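Local coordinates for protein acetone carboxylase alpha subunit (Xanthobacter autotrophicus Py2, PDB 5M45) that belongs to the hydantoinase B/oxoprolinase family, serves as the alpha subunit of a multi-chain carboxylase and binds a manganese ion, at residues G67-A71 and H242-K246; G88-F92 and T104-I109; D137-N142 and D153-P159; L212-L217 and E234-I238. All coordinates share one frame; numbering follows the deposited sequence.

The four contacts cluster on one side of the chain's centre, their own centres 10 to 20 Å apart, all within the hydantoinase B/oxoprolinase range. Interaction 1 spans the others in sequence: after 67-71 come interaction 2, interaction 3 and interaction 4 in turn, before 242-246 completes the first contact. Interactions 2 and 3 both reach the seven-stranded antiparallel sheet, while interactions 1 and 4 share the long helix 227-255. That helix ties the group together: Ile244 packs on Phe92 of interaction 2, and Arg237 of interaction 4 reaches Thr156 of interaction 3 through a probable hydrogen bond. Helices 54-75 and 227-255 thus pack on the sheet, whose strand 153-162 carries the manganese ligand Asp153.

Interaction 1: residues G67-A71 and H242-K246; sequences GVVDA and HMIRK
Ile244 pushes the end of its side chain between Ala71 and Val68, and this forms the tight half of the contact. Its CD1 lies 3.7 Å from Ala71 CB and 3.9 Å from Val68 CG1. Because Ile244 CG1 stands anti to the carbonyl carbon (chi1 -69°), it leads CD1 toward helix 54-75, where CG1 itself comes within 4.2 Å of Gly67 O. Gly67 and Ile244 are a close backbone pair, 6.4 Å from CA to CA. The other half is looser and partly open to solvent. Met243 bends at its last torsion (chi3 70°) and brings CE to 3.6 Å from Asp70 OD2, the two side chains crossing at about a right angle. This is van der Waals contact beside an exposed carboxylate, and the same methyl group only grazes Ala71 CA, at 4.2 Å. Met243 also packs on the backbone of a chain of another protein. The two helix segments run nearly antiparallel, at 157°, with their axes 9.4 Å apart. On the buried side, both Ala71 and Ile244 rest on Phe92, so helices 54-75 and 227-255 meet over strand 90-95 of the seven-stranded sheet.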
loop_
_atom_site.group_PDB
_atom_site.type_symbol
_atom_site.label_atom_id
_atom_site.label_comp_id
_atom_site.label_asym_id
_atom_site.label_seq_id
_atom_site.Cartn_x
_atom_site.Cartn_y
_atom_site.Cartn_z
ATOM N N GLY A 67 -24.175 3.489 27.170
ATOM C CA GLY A 67 -23.611 2.399 26.388
ATOM C C GLY A 67 -22.401 2.747 25.543
ATOM O O GLY A 67 -21.386 2.037 25.584
ATOM N N VAL A 68 -22.505 3.813 24.754
ATOM C CA VAL A 68 -21.344 4.291 23.974
ATOM C C VAL A 68 -20.174 4.806 24.830
ATOM O O VAL A 68 -19.006 4.561 24.525
ATOM C CB VAL A 68 -21.700 5.300 22.827
ATOM C CG1 VAL A 68 -22.619 4.647 21.814
ATOM C CG2 VAL A 68 -22.348 6.561 23.364
ATOM N N VAL A 69 -20.482 5.488 25.926
ATOM C CA VAL A 69 -19.431 5.947 26.875
ATOM C C VAL A 69 -18.709 4.729 27.485
ATOM O O VAL A 69 -17.473 4.698 27.557
ATOM C CB VAL A 69 -20.029 6.863 27.969
ATOM C CG1 VAL A 69 -19.038 7.092 29.112
ATOM C CG2 VAL A 69 -20.411 8.205 27.338
ATOM N N ASP A 70 -19.494 3.722 27.896
ATOM C CA ASP A 70 -18.966 2.517 28.495
ATOM C C ASP A 70 -18.118 1.683 27.509
ATOM O O ASP A 70 -17.106 1.092 27.918
ATOM C CB ASP A 70 -20.075 1.644 29.079
ATOM C CG ASP A 70 -19.521 0.346 29.735
ATOM O OD1 ASP A 70 -18.758 0.434 30.710
ATOM O OD2 ASP A 70 -19.834 -0.755 29.223
ATOM N N ALA A 71 -18.517 1.642 26.245
ATOM C CA ALA A 71 -17.712 0.946 25.236
ATOM C C ALA A 71 -16.284 1.535 25.127
ATOM O O ALA A 71 -15.289 0.776 25.132
ATOM C CB ALA A 71 -18.408 0.991 23.890
ATOM N N HIS A 242 -19.193 -4.552 19.065
ATOM C CA HIS A 242 -20.067 -5.668 19.477
ATOM C C HIS A 242 -20.769 -5.440 20.821
ATOM O O HIS A 242 -21.917 -5.860 20.972
ATOM C CB HIS A 242 -19.329 -7.033 19.411
ATOM C CG HIS A 242 -19.135 -7.528 18.007
ATOM N ND1 HIS A 242 -18.418 -8.670 17.707
ATOM C CD2 HIS A 242 -19.555 -7.026 16.823
ATOM C CE1 HIS A 242 -18.439 -8.869 16.399
ATOM N NE2 HIS A 242 -19.117 -7.877 15.843
ATOM N N MET A 243 -20.110 -4.742 21.753
ATOM C CA MET A 243 -20.757 -4.298 23.013
ATOM C C MET A 243 -21.972 -3.404 22.714
ATOM O O MET A 243 -23.050 -3.589 23.295
ATOM C CB MET A 243 -19.759 -3.544 23.934
ATOM C CG MET A 243 -18.677 -4.429 24.547
ATOM S SD MET A 243 -17.366 -3.492 25.343
ATOM C CE MET A 243 -18.265 -2.878 26.753
ATOM N N ILE A 244 -21.808 -2.465 21.788
ATOM C CA ILE A 244 -22.903 -1.537 21.431
ATOM C C ILE A 244 -24.020 -2.261 20.667
ATOM O O ILE A 244 -25.195 -2.032 20.955
ATOM C CB ILE A 244 -22.365 -0.290 20.690
ATOM C CG1 ILE A 244 -21.553 0.598 21.657
ATOM C CG2 ILE A 244 -23.499 0.530 20.062
ATOM C CD1 ILE A 244 -20.508 1.454 20.935
ATOM N N ARG A 245 -23.669 -3.112 19.694
ATOM C CA ARG A 245 -24.683 -3.930 18.975
ATOM C C ARG A 245 -25.564 -4.719 19.960
ATOM O O ARG A 245 -26.791 -4.726 19.858
ATOM C CB ARG A 245 -24.040 -4.879 17.963
ATOM C CG ARG A 245 -25.062 -5.666 17.107
ATOM C CD ARG A 245 -24.386 -6.671 16.168
ATOM N NE ARG A 245 -23.646 -7.671 16.935
ATOM C CZ ARG A 245 -22.798 -8.560 16.420
ATOM N NH1 ARG A 245 -22.546 -8.622 15.112
ATOM N NH2 ARG A 245 -22.193 -9.423 17.233
ATOM N N LYS A 246 -24.928 -5.358 20.922
ATOM C CA LYS A 246 -25.659 -6.131 21.927
ATOM C C LYS A 246 -26.596 -5.254 22.759
ATOM O O LYS A 246 -27.749 -5.615 23.011
ATOM C CB LYS A 246 -24.678 -6.854 22.813
ATOM C CG LYS A 246 -25.312 -7.803 23.817
ATOM C CD LYS A 246 -24.175 -8.512 24.544
ATOM C CE LYS A 246 -24.445 -8.733 26.027
ATOM N NZ LYS A 246 -24.633 -10.187 26.288
#

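Interaction 2: residues G88-F92 and T104-I109; sequences GELCF and TSTGII
Ser105 turns OG into the position between its backbone N and carbonyl carbon (chi1 71°), whereas Cys91 extends SG anti to its own N (chi1 178°); the first rotation sets the hydroxyl before the amide of Phe92, and the second carries the sulfur into the loop 104-109. Ser105 OG accepts Phe92 N at 3.1 Å in a nearly straight bond and donates to Thr106 O, in that carbonyl's plane and on a lone pair. Phe92 O in turn receives Ser105 N at 3.0 Å. Cys91 SG lies 3.5 Å from Thr104 OG1 and 3.9 Å from Ile109 CG2. Farther along, Ile108 N makes a weak bond of 3.5 Å to Leu90 O, and Gly107 CA passes 3.7 Å from the same oxygen. Ile108 CG2 touches Glu89 OE2 at 3.6 Å, the two side chains crossing at about a right angle; the polar partner of Glu89 OE2 is Asn480 ND2, by a hydrogen bond. A serine hydroxyl therefore takes the place of a backbone carbonyl as the acceptor for Phe92 N, so that this buried strand amide is satisfied by a side chain, and Ile108 lies near the manganese ion.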
loop_
_atom_site.group_PDB
_atom_site.type_symbol
_atom_site.label_atom_id
_atom_site.label_comp_id
_atom_site.label_asym_id
_atom_site.label_seq_id
_atom_site.Cartn_x
_atom_site.Cartn_y
_atom_site.Cartn_z
ATOM N N GLY A 88 -6.524 7.615 25.518
ATOM C CA GLY A 88 -7.916 7.541 25.113
ATOM C C GLY A 88 -8.214 8.114 23.725
ATOM O O GLY A 88 -9.325 8.642 23.496
ATOM N N GLU A 89 -7.266 7.976 22.795
ATOM C CA GLU A 89 -7.481 8.437 21.396
ATOM C C GLU A 89 -8.256 7.379 20.597
ATOM O O GLU A 89 -7.710 6.686 19.726
ATOM C CB GLU A 89 -6.169 8.869 20.716
ATOM C CG GLU A 89 -5.223 9.750 21.552
ATOM C CD GLU A 89 -5.837 10.975 22.203
ATOM O OE1 GLU A 89 -5.148 11.604 23.035
ATOM O OE2 GLU A 89 -7.011 11.361 21.885
ATOM N N LEU A 90 -9.527 7.217 20.984
ATOM C CA LEU A 90 -10.494 6.311 20.354
ATOM C C LEU A 90 -11.893 6.898 20.528
ATOM O O LEU A 90 -12.087 7.817 21.326
ATOM C CB LEU A 90 -10.413 4.863 20.908
ATOM C CG LEU A 90 -11.038 4.524 22.261
ATOM C CD1 LEU A 90 -11.130 3.010 22.455
ATOM C CD2 LEU A 90 -10.300 5.180 23.420
ATOM N N CYS A 91 -12.844 6.370 19.765
ATOM C CA CYS A 91 -14.252 6.875 19.780
ATOM C C CYS A 91 -15.188 5.787 19.252
ATOM O O CYS A 91 -14.829 5.074 18.309
ATOM C CB CYS A 91 -14.350 8.127 18.929
ATOM S SG CYS A 91 -15.972 8.900 18.750
ATOM N N PHE A 92 -16.375 5.671 19.856
ATOM C CA PHE A 92 -17.457 4.803 19.367
ATOM C C PHE A 92 -18.750 5.598 19.166
ATOM O O PHE A 92 -19.120 6.432 20.022
ATOM C CB PHE A 92 -17.725 3.644 20.331
ATOM C CG PHE A 92 -16.579 2.661 20.413
ATOM C CD1 PHE A 92 -16.415 1.675 19.437
ATOM C CD2 PHE A 92 -15.641 2.743 21.431
ATOM C CE1 PHE A 92 -15.349 0.789 19.492
ATOM C CE2 PHE A 92 -14.582 1.842 21.501
ATOM C CZ PHE A 92 -14.429 0.874 20.532
ATOM N N THR A 104 -22.772 9.548 20.678
ATOM C CA THR A 104 -21.349 9.188 20.617
ATOM C C THR A 104 -20.691 9.217 21.990
ATOM O O THR A 104 -21.105 9.962 22.859
ATOM C CB THR A 104 -20.602 10.133 19.614
ATOM O OG1 THR A 104 -19.257 9.730 19.423
ATOM C CG2 THR A 104 -20.639 11.559 20.077
ATOM N N SER A 105 -19.637 8.420 22.171
ATOM C CA SER A 105 -18.678 8.659 23.280
ATOM C C SER A 105 -17.952 9.996 23.040
ATOM O O SER A 105 -18.049 10.545 21.952
ATOM C CB SER A 105 -17.626 7.523 23.362
ATOM O OG SER A 105 -16.699 7.573 22.280
ATOM N N THR A 106 -17.192 10.469 24.027
ATOM C CA THR A 106 -16.226 11.542 23.827
ATOM C C THR A 106 -14.942 10.935 23.222
ATOM O O THR A 106 -14.979 9.815 22.725
ATOM C CB THR A 106 -15.992 12.395 25.116
ATOM O OG1 THR A 106 -15.394 11.590 26.144
ATOM C CG2 THR A 106 -17.295 12.942 25.658
ATOM N N GLY A 107 -13.821 11.664 23.255
ATOM C CA GLY A 107 -12.566 11.221 22.638
ATOM C C GLY A 107 -12.373 11.892 21.268
ATOM O O GLY A 107 -12.637 13.082 21.130
ATOM N N ILE A 108 -11.929 11.126 20.254
ATOM C CA ILE A 108 -11.597 11.701 18.937
ATOM C C ILE A 108 -12.825 11.799 18.040
ATOM O O ILE A 108 -12.962 11.052 17.010
ATOM C CB ILE A 108 -10.376 11.022 18.247
ATOM C CG1 ILE A 108 -10.463 9.478 18.232
ATOM C CG2 ILE A 108 -9.085 11.473 18.966
ATOM C CD1 ILE A 108 -9.443 8.819 17.319
ATOM N N ILE A 109 -13.699 12.740 18.384
ATOM C CA ILE A 109 -15.053 12.761 17.839
ATOM C C ILE A 109 -15.162 13.396 16.463
ATOM O O ILE A 109 -16.252 13.425 15.918
ATOM C CB ILE A 109 -16.107 13.370 18.816
ATOM C CG1 ILE A 109 -15.868 14.861 19.069
ATOM C CG2 ILE A 109 -16.167 12.563 20.107
ATOM C CD1 ILE A 109 -16.957 15.498 19.912
#

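Interaction 3: residues D137-N142 and D153-P159; sequences DIFCNN and DIHTIVP. With MN (manganese (II) ion), chain M.
His155 O is held by Asn141 N in a hydrogen bond of 3.0 Å, and Cys140 CA adds a CA-H...O contact at 3.2 Å. The return bond of this pair, His155 N to Asn141 O, is the shorter at 2.8 Å. Phe139 and Ile157 repeat the pattern: Ile157 N donates to Phe139 O at 2.9 Å, while Ile157 O, besides accepting Phe139 N, lies in the plane of the Phe139 ring at its edge. Between these two hydrogen-bonded pairs sits the non-hydrogen-bonded pair of Cys140 and Thr156. Here Cys140 SG, anti to its backbone N (chi1 -176°), comes to 3.6 Å from Ile154 CG2. The Asn141 amide and the His155 ring lie side by side, pointing the same way with planes 41° apart, and Asn141 OD1 is bonded to Cys203 N. Phe139, Asn141 and His155 share the face that packs on helix 111-124, whereas Ile154 and Val158 turn toward helix 227-255. At the far end Asp153 OD1 coordinates the manganese ion at 2.0 Å, together with His150 and His175. These are the features of an antiparallel beta hairpin at the heart of a sheet, with a histidine-aspartate metal site at one end.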
loop_
_atom_site.group_PDB
_atom_site.type_symbol
_atom_site.label_atom_id
_atom_site.label_comp_id
_atom_site.label_asym_id
_atom_site.label_seq_id
_atom_site.Cartn_x
_atom_site.Cartn_y
_atom_site.Cartn_z
ATOM N N ASP A 137 -21.488 -9.167 9.457
ATOM C CA ASP A 137 -20.345 -8.704 8.668
ATOM C C ASP A 137 -19.484 -7.724 9.488
ATOM O O ASP A 137 -19.974 -7.095 10.422
ATOM C CB ASP A 137 -20.815 -8.041 7.364
ATOM C CG ASP A 137 -21.194 -9.044 6.285
ATOM O OD1 ASP A 137 -20.988 -10.280 6.444
ATOM O OD2 ASP A 137 -21.675 -8.589 5.234
ATOM N N ILE A 138 -18.209 -7.639 9.125
ATOM C CA ILE A 138 -17.280 -6.625 9.656
ATOM C C ILE A 138 -16.615 -5.872 8.494
ATOM O O ILE A 138 -15.995 -6.496 7.618
ATOM C CB ILE A 138 -16.164 -7.282 10.517
ATOM C CG1 ILE A 138 -16.778 -8.079 11.668
ATOM C CG2 ILE A 138 -15.239 -6.211 11.110
ATOM C CD1 ILE A 138 -15.735 -8.933 12.450
ATOM N N PHE A 139 -16.748 -4.536 8.496
ATOM C CA PHE A 139 -16.101 -3.655 7.528
ATOM C C PHE A 139 -14.935 -2.897 8.175
ATOM O O PHE A 139 -14.985 -2.558 9.353
ATOM C CB PHE A 139 -17.133 -2.677 6.866
ATOM C CG PHE A 139 -18.175 -3.368 6.024
ATOM C CD1 PHE A 139 -17.947 -3.629 4.672
ATOM C CD2 PHE A 139 -19.395 -3.763 6.572
ATOM C CE1 PHE A 139 -18.907 -4.276 3.891
ATOM C CE2 PHE A 139 -20.359 -4.425 5.806
ATOM C CZ PHE A 139 -20.124 -4.686 4.463
ATOM N N CYS A 140 -13.873 -2.651 7.414
ATOM C CA CYS A 140 -12.782 -1.808 7.851
ATOM C C CYS A 140 -12.530 -0.727 6.807
ATOM O O CYS A 140 -12.658 -0.971 5.617
ATOM C CB CYS A 140 -11.528 -2.662 8.116
ATOM S SG CYS A 140 -10.091 -1.768 8.775
ATOM N N ASN A 141 -12.156 0.464 7.262
ATOM C CA ASN A 141 -11.946 1.610 6.355
ATOM C C ASN A 141 -11.011 2.648 6.945
ATOM O O ASN A 141 -11.024 2.875 8.168
ATOM C CB ASN A 141 -13.318 2.268 6.071
ATOM C CG ASN A 141 -13.210 3.514 5.227
ATOM O OD1 ASN A 141 -12.985 3.443 4.014
ATOM N ND2 ASN A 141 -13.323 4.666 5.862
ATOM N N ASN A 142 -10.180 3.260 6.092
ATOM C CA ASN A 142 -9.424 4.466 6.474
ATOM C C ASN A 142 -9.188 5.465 5.337
ATOM O O ASN A 142 -8.340 6.367 5.480
ATOM C CB ASN A 142 -8.090 4.085 7.140
ATOM C CG ASN A 142 -7.073 3.558 6.142
ATOM O OD1 ASN A 142 -7.427 3.308 4.992
ATOM N ND2 ASN A 142 -5.805 3.421 6.560
ATOM N N ASP A 153 -5.935 6.736 11.331
ATOM C CA ASP A 153 -7.200 6.579 12.012
ATOM C C ASP A 153 -8.014 5.462 11.333
ATOM O O ASP A 153 -8.633 5.685 10.278
ATOM C CB ASP A 153 -7.962 7.885 12.074
ATOM C CG ASP A 153 -7.293 8.903 12.971
ATOM O OD1 ASP A 153 -6.493 8.499 13.858
ATOM O OD2 ASP A 153 -7.537 10.130 12.815
ATOM N N ILE A 154 -7.996 4.283 11.932
ATOM C CA ILE A 154 -8.641 3.126 11.343
ATOM C C ILE A 154 -10.067 2.953 11.892
ATOM O O ILE A 154 -10.269 2.952 13.135
ATOM C CB ILE A 154 -7.851 1.820 11.641
ATOM C CG1 ILE A 154 -6.349 1.963 11.282
ATOM C CG2 ILE A 154 -8.500 0.640 10.940
ATOM C CD1 ILE A 154 -6.073 2.161 9.811
ATOM N N HIS A 155 -11.025 2.800 10.979
ATOM C CA HIS A 155 -12.435 2.533 11.318
ATOM C C HIS A 155 -12.796 1.030 11.192
ATOM O O HIS A 155 -12.411 0.393 10.206
ATOM C CB HIS A 155 -13.432 3.276 10.402
ATOM C CG HIS A 155 -13.083 4.696 10.107
ATOM N ND1 HIS A 155 -13.504 5.328 8.953
ATOM C CD2 HIS A 155 -12.400 5.624 10.820
ATOM C CE1 HIS A 155 -13.077 6.587 8.962
ATOM N NE2 HIS A 155 -12.396 6.784 10.084
ATOM N N THR A 156 -13.568 0.521 12.168
ATOM C CA THR A 156 -14.286 -0.752 12.077
ATOM C C THR A 156 -15.781 -0.394 12.147
ATOM O O THR A 156 -16.211 0.337 13.042
ATOM C CB THR A 156 -13.911 -1.723 13.210
ATOM O OG1 THR A 156 -12.526 -2.075 13.132
ATOM C CG2 THR A 156 -14.759 -3.022 13.140
ATOM N N ILE A 157 -16.543 -0.840 11.146
ATOM C CA ILE A 157 -17.978 -0.521 10.984
ATOM C C ILE A 157 -18.809 -1.847 10.876
ATOM O O ILE A 157 -18.504 -2.719 10.064
ATOM C CB ILE A 157 -18.184 0.379 9.741
ATOM C CG1 ILE A 157 -17.486 1.746 9.899
ATOM C CG2 ILE A 157 -19.670 0.616 9.494
ATOM C CD1 ILE A 157 -17.252 2.439 8.552
ATOM N N VAL A 158 -19.833 -1.990 11.730
ATOM C CA VAL A 158 -20.672 -3.200 11.816
ATOM C C VAL A 158 -22.158 -2.772 11.648
ATOM O O VAL A 158 -22.630 -1.892 12.381
ATOM C CB VAL A 158 -20.482 -3.897 13.176
ATOM C CG1 VAL A 158 -21.444 -5.052 13.325
ATOM C CG2 VAL A 158 -19.032 -4.352 13.327
ATOM N N PRO A 159 -22.898 -3.413 10.718
ATOM C CA PRO A 159 -24.336 -3.134 10.615
ATOM C C PRO A 159 -25.108 -3.778 11.760
ATOM O O PRO A 159 -24.664 -4.800 12.326
ATOM C CB PRO A 159 -24.731 -3.756 9.266
ATOM C CG PRO A 159 -23.791 -4.920 9.132
ATOM C CD PRO A 159 -22.478 -4.439 9.745
HETATM MN MN MN M . -5.187 10.062 14.091
#

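Interaction 4: residues L212-L217 and E234-I238; sequences LFRDWL and ERTRI
Glu234 reaches from helix 227-255 on a nearly straight chain: from CB, CG lies anti to the backbone N (chi1 173°), and the extended stem carries the carboxylate to Trp216 and Leu212. CD arrives 3.7 Å from Leu212 CD1. OE1 settles against methyl groups, 3.8 Å from Leu217 CD2. OE2 makes the polar contact, accepting Trp216 NE1 at 2.9 Å through its syn lone pair with an N-H...O angle of 156°. The acceptor lies almost in the indole plane, at the ring edge, although the carboxylate itself is turned 65° from that plane. This bond gives the buried indole N-H its partner and, with the leucine methyls, should limit the rotation of the carboxylate. The frame is a pair of successive helices: Phe213 is the N-cap residue of helix 214-222, which follows the short strand 211-212, outermost in the sheet within this chain, and helix 227-255 comes next. Trp216 also packs on strands 138-141 and 204-208, and at the start of its helix Arg214 forms a salt bridge to Asp767 of the second subunit. Leu212 completes the apolar side. Its CD1 meets Ile238 CD1 tip to tip at 3.6 Å, and the same methyl sits over one face of the Arg235 guanidinium, 4.0 Å from NH2. A water accepts from both Leu212 N and Arg235 NH2, at 3.1 Å each. Outside the two segments, Arg235 also binds a chain of another protein, NH1 pairing with an acidic side chain of that chain and NH2 hydrogen-bonding to the backbone of that other protein.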
loop_
_atom_site.group_PDB
_atom_site.type_symbol
_atom_site.label_atom_id
_atom_site.label_comp_id
_atom_site.label_asym_id
_atom_site.label_seq_id
_atom_site.Cartn_x
_atom_site.Cartn_y
_atom_site.Cartn_z
ATOM N N LEU A 212 -12.936 -12.549 11.651
ATOM C CA LEU A 212 -12.037 -11.921 10.679
ATOM C C LEU A 212 -11.434 -12.912 9.655
ATOM O O LEU A 212 -11.067 -14.042 10.006
ATOM C CB LEU A 212 -10.920 -11.151 11.411
ATOM C CG LEU A 212 -11.413 -9.932 12.206
ATOM C CD1 LEU A 212 -10.293 -9.419 13.062
ATOM C CD2 LEU A 212 -11.879 -8.799 11.322
ATOM N N PHE A 213 -11.332 -12.494 8.412
ATOM C CA PHE A 213 -10.786 -13.362 7.354
ATOM C C PHE A 213 -9.251 -13.425 7.464
ATOM O O PHE A 213 -8.584 -12.398 7.633
ATOM C CB PHE A 213 -11.132 -12.841 5.940
ATOM C CG PHE A 213 -12.605 -12.705 5.630
ATOM C CD1 PHE A 213 -13.517 -13.677 5.982
ATOM C CD2 PHE A 213 -13.070 -11.614 4.890
ATOM C CE1 PHE A 213 -14.880 -13.559 5.636
ATOM C CE2 PHE A 213 -14.422 -11.486 4.556
ATOM C CZ PHE A 213 -15.330 -12.467 4.940
ATOM N N ARG A 214 -8.698 -14.619 7.275
ATOM C CA ARG A 214 -7.258 -14.831 7.412
ATOM C C ARG A 214 -6.418 -14.072 6.345
ATOM O O ARG A 214 -5.318 -13.602 6.667
ATOM C CB ARG A 214 -6.921 -16.320 7.358
ATOM C CG ARG A 214 -5.549 -16.649 7.914
ATOM C CD ARG A 214 -5.086 -18.057 7.634
ATOM N NE ARG A 214 -6.038 -19.117 7.964
ATOM C CZ ARG A 214 -6.187 -19.715 9.139
ATOM N NH1 ARG A 214 -7.073 -20.715 9.256
ATOM N NH2 ARG A 214 -5.507 -19.337 10.214
ATOM N N ASP A 215 -6.914 -13.964 5.102
ATOM C CA ASP A 215 -6.186 -13.222 4.056
ATOM C C ASP A 215 -6.006 -11.755 4.450
ATOM O O ASP A 215 -4.902 -11.201 4.270
ATOM C CB ASP A 215 -6.796 -13.360 2.631
ATOM C CG ASP A 215 -8.304 -13.068 2.568
ATOM O OD1 ASP A 215 -9.014 -13.290 3.560
ATOM O OD2 ASP A 215 -8.782 -12.607 1.489
ATOM N N TRP A 216 -7.060 -11.139 5.015
ATOM C CA TRP A 216 -6.977 -9.791 5.593
ATOM C C TRP A 216 -5.949 -9.702 6.729
ATOM O O TRP A 216 -5.118 -8.777 6.774
ATOM C CB TRP A 216 -8.352 -9.322 6.100
ATOM C CG TRP A 216 -8.320 -8.238 7.156
ATOM C CD1 TRP A 216 -8.539 -8.402 8.496
ATOM C CD2 TRP A 216 -7.998 -6.860 6.964
ATOM N NE1 TRP A 216 -8.397 -7.199 9.151
ATOM C CE2 TRP A 216 -8.073 -6.228 8.234
ATOM C CE3 TRP A 216 -7.675 -6.082 5.839
ATOM C CZ2 TRP A 216 -7.841 -4.843 8.412
ATOM C CZ3 TRP A 216 -7.411 -4.693 6.026
ATOM C CH2 TRP A 216 -7.521 -4.098 7.291
ATOM N N LEU A 217 -6.009 -10.661 7.650
ATOM C CA LEU A 217 -5.107 -10.677 8.815
ATOM C C LEU A 217 -3.629 -10.731 8.399
ATOM O O LEU A 217 -2.831 -9.879 8.831
ATOM C CB LEU A 217 -5.469 -11.824 9.793
ATOM C CG LEU A 217 -6.813 -11.739 10.520
ATOM C CD1 LEU A 217 -7.182 -13.053 11.204
ATOM C CD2 LEU A 217 -6.855 -10.582 11.541
ATOM N N GLU A 234 -7.051 -3.337 16.685
ATOM C CA GLU A 234 -8.154 -3.935 15.965
ATOM C C GLU A 234 -9.145 -4.674 16.895
ATOM O O GLU A 234 -10.366 -4.531 16.752
ATOM C CB GLU A 234 -7.653 -4.837 14.821
ATOM C CG GLU A 234 -8.742 -5.644 14.103
ATOM C CD GLU A 234 -8.234 -6.301 12.823
ATOM O OE1 GLU A 234 -7.245 -7.075 12.899
ATOM O OE2 GLU A 234 -8.834 -6.032 11.751
ATOM N N ARG A 235 -8.622 -5.471 17.826
ATOM C CA ARG A 235 -9.481 -6.157 18.801
ATOM C C ARG A 235 -10.245 -5.152 19.684
ATOM O O ARG A 235 -11.416 -5.397 20.002
ATOM C CB ARG A 235 -8.694 -7.173 19.651
ATOM C CG ARG A 235 -8.008 -8.271 18.816
ATOM C CD ARG A 235 -9.029 -9.152 18.053
ATOM N NE ARG A 235 -8.394 -10.140 17.234
ATOM C CZ ARG A 235 -9.037 -11.104 16.557
ATOM N NH1 ARG A 235 -8.366 -11.973 15.812
ATOM N NH2 ARG A 235 -10.357 -11.229 16.587
ATOM N N THR A 236 -9.595 -4.029 20.039
ATOM C CA THR A 236 -10.237 -2.903 20.721
ATOM C C THR A 236 -11.473 -2.371 19.978
ATOM O O THR A 236 -12.537 -2.182 20.583
ATOM C CB THR A 236 -9.223 -1.713 20.916
ATOM O OG1 THR A 236 -8.151 -2.159 21.780
ATOM C CG2 THR A 236 -9.877 -0.513 21.526
ATOM N N ARG A 237 -11.340 -2.147 18.672
ATOM C CA ARG A 237 -12.456 -1.615 17.877
ATOM C C ARG A 237 -13.621 -2.637 17.775
ATOM O O ARG A 237 -14.800 -2.273 17.937
ATOM C CB ARG A 237 -12.017 -1.213 16.461
ATOM C CG ARG A 237 -11.013 -0.067 16.386
ATOM C CD ARG A 237 -10.707 0.376 14.951
ATOM N NE ARG A 237 -10.208 -0.708 14.092
ATOM C CZ ARG A 237 -8.934 -1.053 13.945
ATOM N NH1 ARG A 237 -7.952 -0.434 14.586
ATOM N NH2 ARG A 237 -8.623 -2.055 13.127
ATOM N N ILE A 238 -13.287 -3.909 17.507
ATOM C CA ILE A 238 -14.330 -4.935 17.373
ATOM C C ILE A 238 -15.094 -5.128 18.704
ATOM O O ILE A 238 -16.324 -5.319 18.687
ATOM C CB ILE A 238 -13.768 -6.299 16.887
ATOM C CG1 ILE A 238 -13.185 -6.131 15.533
ATOM C CG2 ILE A 238 -14.903 -7.286 16.740
ATOM C CD1 ILE A 238 -12.329 -7.308 15.078
HETATM O O HOH W 1 -11.803 -12.972 14.478
#